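Local coordinates for cytochrome P450 (Zobellia galactanivorans, PDB 6G5O), which belongs to the cytochrome P450 family of heme-binding proteins and carries protoporphyrin IX, whose iron binds a water molecule in this structure, at residues Asp24-Val38 and Arg290-Val304. Sequence-based numbering, arbitrary orientation.
With HEM (protoporphyrin IX containing Fe), chain C.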
loop_
_atom_site.group_PDB
_atom_site.type_symbol
_atom_site.label_atom_id
_atom_site.label_comp_id
_atom_site.label_asym_id
_atom_site.label_seq_id
_atom_site.Cartn_x
_atom_site.Cartn_y
_atom_site.Cartn_z
ATOM N N ASP A 24 -19.340 10.807 -1.946
ATOM C CA ASP A 24 -19.189 9.355 -2.097
ATOM C C ASP A 24 -20.301 8.698 -1.310
ATOM O O ASP A 24 -20.272 8.711 -0.092
ATOM C CB ASP A 24 -17.802 8.900 -1.600
ATOM C CG ASP A 24 -17.703 7.395 -1.398
ATOM O OD1 ASP A 24 -17.997 6.643 -2.355
ATOM O OD2 ASP A 24 -17.322 6.978 -0.276
ATOM N N GLN A 25 -21.304 8.184 -2.023
ATOM C CA GLN A 25 -22.439 7.430 -1.431
ATOM C C GLN A 25 -23.146 8.154 -0.272
ATOM O O GLN A 25 -23.345 7.587 0.800
ATOM C CB GLN A 25 -21.980 6.009 -1.032
ATOM C CG GLN A 25 -21.608 5.168 -2.247
ATOM C CD GLN A 25 -20.788 3.938 -1.930
ATOM O OE1 GLN A 25 -19.582 4.022 -1.670
ATOM N NE2 GLN A 25 -21.425 2.775 -2.011
ATOM N N ASP A 26 -23.505 9.416 -0.508
ATOM C CA ASP A 26 -24.295 10.223 0.436
ATOM C C ASP A 26 -23.560 10.512 1.753
ATOM O O ASP A 26 -24.171 10.933 2.737
ATOM C CB ASP A 26 -25.672 9.578 0.701
ATOM N N ASP A 27 -22.240 10.320 1.740
ATOM C CA ASP A 27 -21.393 10.474 2.923
ATOM C C ASP A 27 -20.207 11.346 2.524
ATOM O O ASP A 27 -19.113 10.840 2.248
ATOM C CB ASP A 27 -20.922 9.095 3.418
ATOM C CG ASP A 27 -20.286 9.137 4.799
ATOM O OD1 ASP A 27 -20.107 10.248 5.374
ATOM O OD2 ASP A 27 -19.962 8.031 5.309
ATOM N N PRO A 28 -20.417 12.667 2.486
ATOM C CA PRO A 28 -19.397 13.485 1.830
ATOM C C PRO A 28 -18.080 13.641 2.640
ATOM O O PRO A 28 -18.067 13.494 3.867
ATOM C CB PRO A 28 -20.121 14.815 1.630
ATOM C CG PRO A 28 -21.085 14.894 2.793
ATOM C CD PRO A 28 -21.438 13.483 3.175
ATOM N N VAL A 29 -17.000 13.956 1.929
ATOM C CA VAL A 29 -15.632 13.916 2.469
ATOM C C VAL A 29 -14.936 15.271 2.327
ATOM O O VAL A 29 -14.887 15.839 1.246
ATOM C CB VAL A 29 -14.766 12.841 1.735
ATOM C CG1 VAL A 29 -13.306 12.887 2.169
ATOM C CG2 VAL A 29 -15.313 11.438 1.975
ATOM N N THR A 30 -14.395 15.760 3.433
ATOM C CA THR A 30 -13.443 16.867 3.447
ATOM C C THR A 30 -11.965 16.368 3.430
ATOM O O THR A 30 -11.448 15.900 4.444
ATOM C CB THR A 30 -13.670 17.714 4.705
ATOM O OG1 THR A 30 -15.052 18.091 4.781
ATOM C CG2 THR A 30 -12.811 18.969 4.654
ATOM N N MET A 31 -11.296 16.519 2.299
ATOM C CA MET A 31 -9.941 16.023 2.084
ATOM C C MET A 31 -8.868 16.961 2.629
ATOM O O MET A 31 -8.742 18.053 2.118
ATOM C CB MET A 31 -9.705 15.855 0.574
ATOM C CG MET A 31 -10.828 15.129 -0.154
ATOM S SD MET A 31 -10.603 14.900 -1.956
ATOM C CE MET A 31 -8.915 14.258 -2.024
ATOM N N LEU A 32 -8.078 16.548 3.635
ATOM C CA LEU A 32 -6.960 17.355 4.113
ATOM C C LEU A 32 -5.718 17.184 3.195
ATOM O O LEU A 32 -5.334 16.073 2.877
ATOM C CB LEU A 32 -6.628 16.964 5.540
ATOM C CG LEU A 32 -7.540 17.563 6.618
ATOM C CD1 LEU A 32 -8.991 17.682 6.186
ATOM C CD2 LEU A 32 -7.476 16.795 7.929
ATOM N N LEU A 33 -5.100 18.285 2.795
ATOM C CA LEU A 33 -4.114 18.262 1.733
ATOM C C LEU A 33 -2.698 18.675 2.135
ATOM O O LEU A 33 -1.750 18.383 1.405
ATOM C CB LEU A 33 -4.596 19.147 0.601
ATOM C CG LEU A 33 -5.980 18.819 0.022
ATOM C CD1 LEU A 33 -6.344 19.892 -1.009
ATOM C CD2 LEU A 33 -6.033 17.425 -0.606
ATOM N N ARG A 34 -2.541 19.342 3.269
ATOM C CA ARG A 34 -1.213 19.784 3.714
ATOM C C ARG A 34 -0.532 18.797 4.650
ATOM O O ARG A 34 -1.161 18.279 5.574
ATOM C CB ARG A 34 -1.332 21.126 4.425
ATOM C CG ARG A 34 -1.786 22.246 3.496
ATOM C CD ARG A 34 -2.010 23.544 4.249
ATOM N NE ARG A 34 -2.450 24.604 3.340
ATOM C CZ ARG A 34 -3.135 25.693 3.708
ATOM N NH1 ARG A 34 -3.479 25.879 4.981
ATOM N NH2 ARG A 34 -3.496 26.585 2.783
ATOM N N HIS A 35 0.759 18.583 4.432
ATOM C CA HIS A 35 1.575 17.725 5.311
ATOM C C HIS A 35 1.330 17.915 6.834
ATOM O O HIS A 35 1.075 16.947 7.556
ATOM C CB HIS A 35 3.050 17.918 4.977
ATOM C CG HIS A 35 3.963 16.870 5.538
ATOM N ND1 HIS A 35 4.612 17.012 6.751
ATOM C CD2 HIS A 35 4.413 15.702 5.006
ATOM C CE1 HIS A 35 5.390 15.962 6.959
ATOM N NE2 HIS A 35 5.281 15.143 5.922
ATOM N N LYS A 36 1.415 19.158 7.305
ATOM C CA LYS A 36 1.317 19.495 8.748
ATOM C C LYS A 36 -0.053 19.095 9.317
ATOM O O LYS A 36 -0.146 18.599 10.441
ATOM C CB LYS A 36 1.566 21.010 8.948
ATOM C CG LYS A 36 1.857 21.476 10.391
ATOM N N ASP A 37 -1.095 19.286 8.524
ATOM C CA ASP A 37 -2.453 19.014 8.962
ATOM C C ASP A 37 -2.767 17.527 8.924
ATOM O O ASP A 37 -3.530 17.009 9.761
ATOM C CB ASP A 37 -3.485 19.724 8.058
ATOM C CG ASP A 37 -3.486 21.255 8.231
ATOM O OD1 ASP A 37 -3.594 21.741 9.380
ATOM O OD2 ASP A 37 -3.403 21.962 7.195
ATOM N N VAL A 38 -2.213 16.857 7.911
ATOM C CA VAL A 38 -2.351 15.407 7.793
ATOM C C VAL A 38 -1.679 14.692 8.958
ATOM O O VAL A 38 -2.239 13.776 9.532
ATOM C CB VAL A 38 -1.823 14.906 6.444
ATOM C CG1 VAL A 38 -1.592 13.410 6.477
ATOM C CG2 VAL A 38 -2.818 15.266 5.336
ATOM N N ARG A 290 -17.104 12.825 7.444
ATOM C CA ARG A 290 -15.812 12.201 7.180
ATOM C C ARG A 290 -14.761 13.208 6.716
ATOM O O ARG A 290 -15.072 14.113 5.936
ATOM C CB ARG A 290 -15.982 11.151 6.077
ATOM C CG ARG A 290 -16.865 9.993 6.488
ATOM C CD ARG A 290 -16.576 8.779 5.650
ATOM N NE ARG A 290 -17.018 8.935 4.273
ATOM C CZ ARG A 290 -16.694 8.107 3.284
ATOM N NH1 ARG A 290 -15.879 7.077 3.504
ATOM N NH2 ARG A 290 -17.167 8.312 2.055
ATOM N N ILE A 291 -13.523 13.053 7.186
ATOM C CA ILE A 291 -12.396 13.731 6.541
ATOM C C ILE A 291 -11.566 12.670 5.868
ATOM O O ILE A 291 -11.818 11.483 6.078
ATOM C CB ILE A 291 -11.550 14.577 7.505
ATOM C CG1 ILE A 291 -10.929 13.748 8.623
ATOM C CG2 ILE A 291 -12.374 15.682 8.109
ATOM C CD1 ILE A 291 -9.488 13.408 8.362
ATOM N N SER A 292 -10.635 13.084 5.014
ATOM C CA SER A 292 -9.641 12.174 4.486
ATOM C C SER A 292 -8.227 12.725 4.749
ATOM O O SER A 292 -8.000 13.927 4.754
ATOM C CB SER A 292 -9.874 11.830 3.016
ATOM O OG SER A 292 -9.177 12.653 2.103
ATOM N N LEU A 293 -7.310 11.812 5.037
ATOM C CA LEU A 293 -5.891 12.097 5.154
ATOM C C LEU A 293 -5.303 11.798 3.786
ATOM O O LEU A 293 -5.173 10.651 3.421
ATOM C CB LEU A 293 -5.299 11.212 6.216
ATOM C CG LEU A 293 -5.992 11.291 7.571
ATOM C CD1 LEU A 293 -5.533 10.264 8.589
ATOM C CD2 LEU A 293 -5.787 12.672 8.139
ATOM N N CYS A 294 -5.053 12.825 2.983
ATOM C CA CYS A 294 -4.647 12.583 1.618
ATOM C C CYS A 294 -3.110 12.536 1.595
ATOM O O CYS A 294 -2.440 13.547 1.372
ATOM C CB CYS A 294 -5.238 13.641 0.680
ATOM S SG CYS A 294 -4.807 13.414 -1.052
ATOM N N TRP A 295 -2.587 11.339 1.799
ATOM C CA TRP A 295 -1.153 11.079 1.830
ATOM C C TRP A 295 -0.482 11.557 0.537
ATOM O O TRP A 295 0.624 12.103 0.559
ATOM C CB TRP A 295 -0.885 9.564 2.057
ATOM C CG TRP A 295 -1.792 8.867 3.070
ATOM C CD1 TRP A 295 -2.764 7.944 2.792
ATOM C CD2 TRP A 295 -1.796 9.031 4.495
ATOM N NE1 TRP A 295 -3.385 7.523 3.972
ATOM C CE2 TRP A 295 -2.807 8.173 5.020
ATOM C CE3 TRP A 295 -1.051 9.805 5.380
ATOM C CZ2 TRP A 295 -3.090 8.083 6.378
ATOM C CZ3 TRP A 295 -1.326 9.724 6.759
ATOM C CH2 TRP A 295 -2.349 8.870 7.250
ATOM N N ALA A 296 -1.135 11.366 -0.601
ATOM C CA ALA A 296 -0.527 11.733 -1.890
ATOM C C ALA A 296 -0.293 13.257 -2.040
ATOM O O ALA A 296 0.728 13.661 -2.560
ATOM C CB ALA A 296 -1.340 11.214 -3.044
ATOM N N SER A 297 -1.226 14.081 -1.560
ATOM C CA SER A 297 -1.029 15.532 -1.502
ATOM C C SER A 297 0.012 15.965 -0.463
ATOM O O SER A 297 0.851 16.810 -0.752
ATOM C CB SER A 297 -2.356 16.219 -1.187
ATOM O OG SER A 297 -2.214 17.611 -1.031
ATOM N N ALA A 298 -0.026 15.369 0.729
ATOM C CA ALA A 298 0.916 15.712 1.775
ATOM C C ALA A 298 2.352 15.445 1.296
ATOM O O ALA A 298 3.235 16.186 1.636
ATOM C CB ALA A 298 0.615 14.954 3.052
ATOM N N ASN A 299 2.534 14.438 0.462
ATOM C CA ASN A 299 3.833 14.002 0.027
ATOM C C ASN A 299 4.377 14.842 -1.142
ATOM O O ASN A 299 5.494 14.583 -1.612
ATOM C CB ASN A 299 3.794 12.513 -0.340
ATOM C CG ASN A 299 3.893 11.587 0.876
ATOM O OD1 ASN A 299 4.298 11.997 1.971
ATOM N ND2 ASN A 299 3.550 10.325 0.681
ATOM N N ARG A 300 3.570 15.799 -1.625
ATOM C CA ARG A 300 4.027 16.805 -2.598
ATOM C C ARG A 300 4.098 18.243 -2.006
ATOM O O ARG A 300 4.410 19.169 -2.719
ATOM C CB ARG A 300 3.110 16.827 -3.832
ATOM C CG ARG A 300 2.915 15.504 -4.539
ATOM C CD ARG A 300 4.220 14.972 -5.090
ATOM N NE ARG A 300 3.986 13.764 -5.864
ATOM C CZ ARG A 300 3.779 13.709 -7.175
ATOM N NH1 ARG A 300 3.817 14.791 -7.912
ATOM N NH2 ARG A 300 3.556 12.563 -7.765
ATOM N N ASP A 301 3.774 18.416 -0.724
ATOM C CA ASP A 301 3.798 19.715 -0.073
ATOM C C ASP A 301 5.154 20.447 -0.234
ATOM O O ASP A 301 6.205 19.951 0.203
ATOM C CB ASP A 301 3.484 19.542 1.407
ATOM C CG ASP A 301 3.032 20.835 2.070
ATOM O OD1 ASP A 301 3.485 21.906 1.657
ATOM O OD2 ASP A 301 2.232 20.786 3.035
ATOM N N ALA A 302 5.133 21.635 -0.840
ATOM C CA ALA A 302 6.371 22.326 -1.185
ATOM C C ALA A 302 6.979 23.087 -0.011
ATOM O O ALA A 302 8.105 23.540 -0.123
ATOM C CB ALA A 302 6.173 23.244 -2.364
ATOM N N ALA A 303 6.262 23.190 1.112
ATOM C CA ALA A 303 6.858 23.692 2.350
ATOM C C ALA A 303 7.732 22.632 3.036
ATOM O O ALA A 303 8.454 22.970 3.991
ATOM C CB ALA A 303 5.775 24.183 3.322
ATOM N N VAL A 304 7.668 21.369 2.571
ATOM C CA VAL A 304 8.373 20.266 3.228
ATOM C C VAL A 304 9.402 19.583 2.372
ATOM O O VAL A 304 10.437 19.209 2.867
ATOM C CB VAL A 304 7.383 19.197 3.738
ATOM C CG1 VAL A 304 8.137 18.052 4.401
ATOM C CG2 VAL A 304 6.376 19.800 4.723
HETATM C CHA HEM C . -1.926 0.699 6.922
HETATM C CHB HEM C . 0.051 2.227 2.788
HETATM C CHC HEM C . 1.471 -2.261 1.770
HETATM C CHD HEM C . -1.012 -3.866 5.535
HETATM C C1A HEM C . -1.486 1.500 5.892
HETATM C C2A HEM C . -1.663 2.913 5.824
HETATM C C3A HEM C . -1.105 3.311 4.691
HETATM C C4A HEM C . -0.586 2.188 4.009
HETATM C CMA HEM C . -1.051 4.735 4.246
HETATM C CAA HEM C . -2.300 3.853 6.847
HETATM C CBA HEM C . -3.814 3.719 6.794
HETATM C CGA HEM C . -4.477 4.560 7.861
HETATM O O1A HEM C . -5.611 4.265 8.229
HETATM O O2A HEM C . -3.923 5.533 8.405
HETATM C C1B HEM C . 0.609 1.133 2.158
HETATM C C2B HEM C . 1.411 1.270 1.006
HETATM C C3B HEM C . 1.813 -0.005 0.679
HETATM C C4B HEM C . 1.218 -0.894 1.725
HETATM C CMB HEM C . 1.698 2.541 0.267
HETATM C CAB HEM C . 2.684 -0.539 -0.366
HETATM C CBB HEM C . 3.455 0.173 -1.164
HETATM C C1C HEM C . 0.931 -3.108 2.703
HETATM C C2C HEM C . 0.997 -4.499 2.659
HETATM C C3C HEM C . 0.240 -4.970 3.703
HETATM C C4C HEM C . -0.254 -3.829 4.386
HETATM C CMC HEM C . 1.754 -5.333 1.674
HETATM C CAC HEM C . 0.021 -6.364 4.113
HETATM C CBC HEM C . 0.489 -7.465 3.535
HETATM C C1D HEM C . -1.405 -2.716 6.240
HETATM C C2D HEM C . -2.106 -2.800 7.534
HETATM C C3D HEM C . -2.347 -1.544 7.944
HETATM C C4D HEM C . -1.840 -0.692 6.863
HETATM C CMD HEM C . -2.411 -4.071 8.252
HETATM C CAD HEM C . -3.043 -1.126 9.227
HETATM C CBD HEM C . -2.113 -0.725 10.384
HETATM C CGD HEM C . -2.929 -0.394 11.649
HETATM O O1D HEM C . -4.194 -0.200 11.581
HETATM O O2D HEM C . -2.388 -0.303 12.804
HETATM N NA HEM C . -0.859 1.060 4.737
HETATM N NB HEM C . 0.512 -0.141 2.538
HETATM N NC HEM C . 0.152 -2.701 3.726
HETATM N ND HEM C . -1.272 -1.442 5.905
HETATM FE FE HEM C . -0.420 -0.804 4.317
HETATM O O HOH W 1 2.196 21.611 5.479
HETATM O O HOH W 2 -2.267 -0.768 3.032
#
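R290 is gripped by the D24-D27 turn at the start of strand 290-293, which pairs in parallel with strand 29-32 in the mixed beta sheet of this cytochrome P450. Along the R290 side chain, CB lies 3.8 Å from P28 O and CG 3.4 Å from D27 OD1. The bend at chi3 (-70°) then carries CD past D27 OD2 and brings NH2 within reach of both D24 OD2 and D27 O. D27 OD2 sits 3.2 Å from NE but well out of the guanidinium plane, a salt bridge in which no N-H is aimed at the oxygen; it also pairs with R56. NH2, at the tip, gives in-plane hydrogen bonds to D24 OD2 (2.7 Å, on its anti lone pair) and to the D27 carbonyl, while V29 CG2 covers one guanidinium face. With V58 O accepting from NH1, three oxygens take N-H bonds from the group and limit its rotation.

Between the strands, T30 and L32 donate to R290 O and S292 O, and S292 and C294 donate to T30 O and L32 O. Strand 270-274 flanks 290-293 on its other edge. Past the strands, both segments turn into helices. C294 is the N-cap of 295-298, its SG weakly accepting from S297 N, and S297 OG donates to L33 O in the carbonyl plane, on a lone pair. V38 CG1 approaches the W295 ring obliquely, 3.7 Å from CZ3; a heme methyl, CMA, lies over one face of the indole of W295, a residue of the heme pocket.

At the far end V304 CG1 stands over the H35 ring, 4.2 Å from its centroid, a CH-pi contact, and H35 NE2 bonds to P319 O. D301 OD2 accepts from H35 N (3.0 Å) through its anti lone pair and also from a water, 2.6 Å from OD2, that in turn accepts from K36 N.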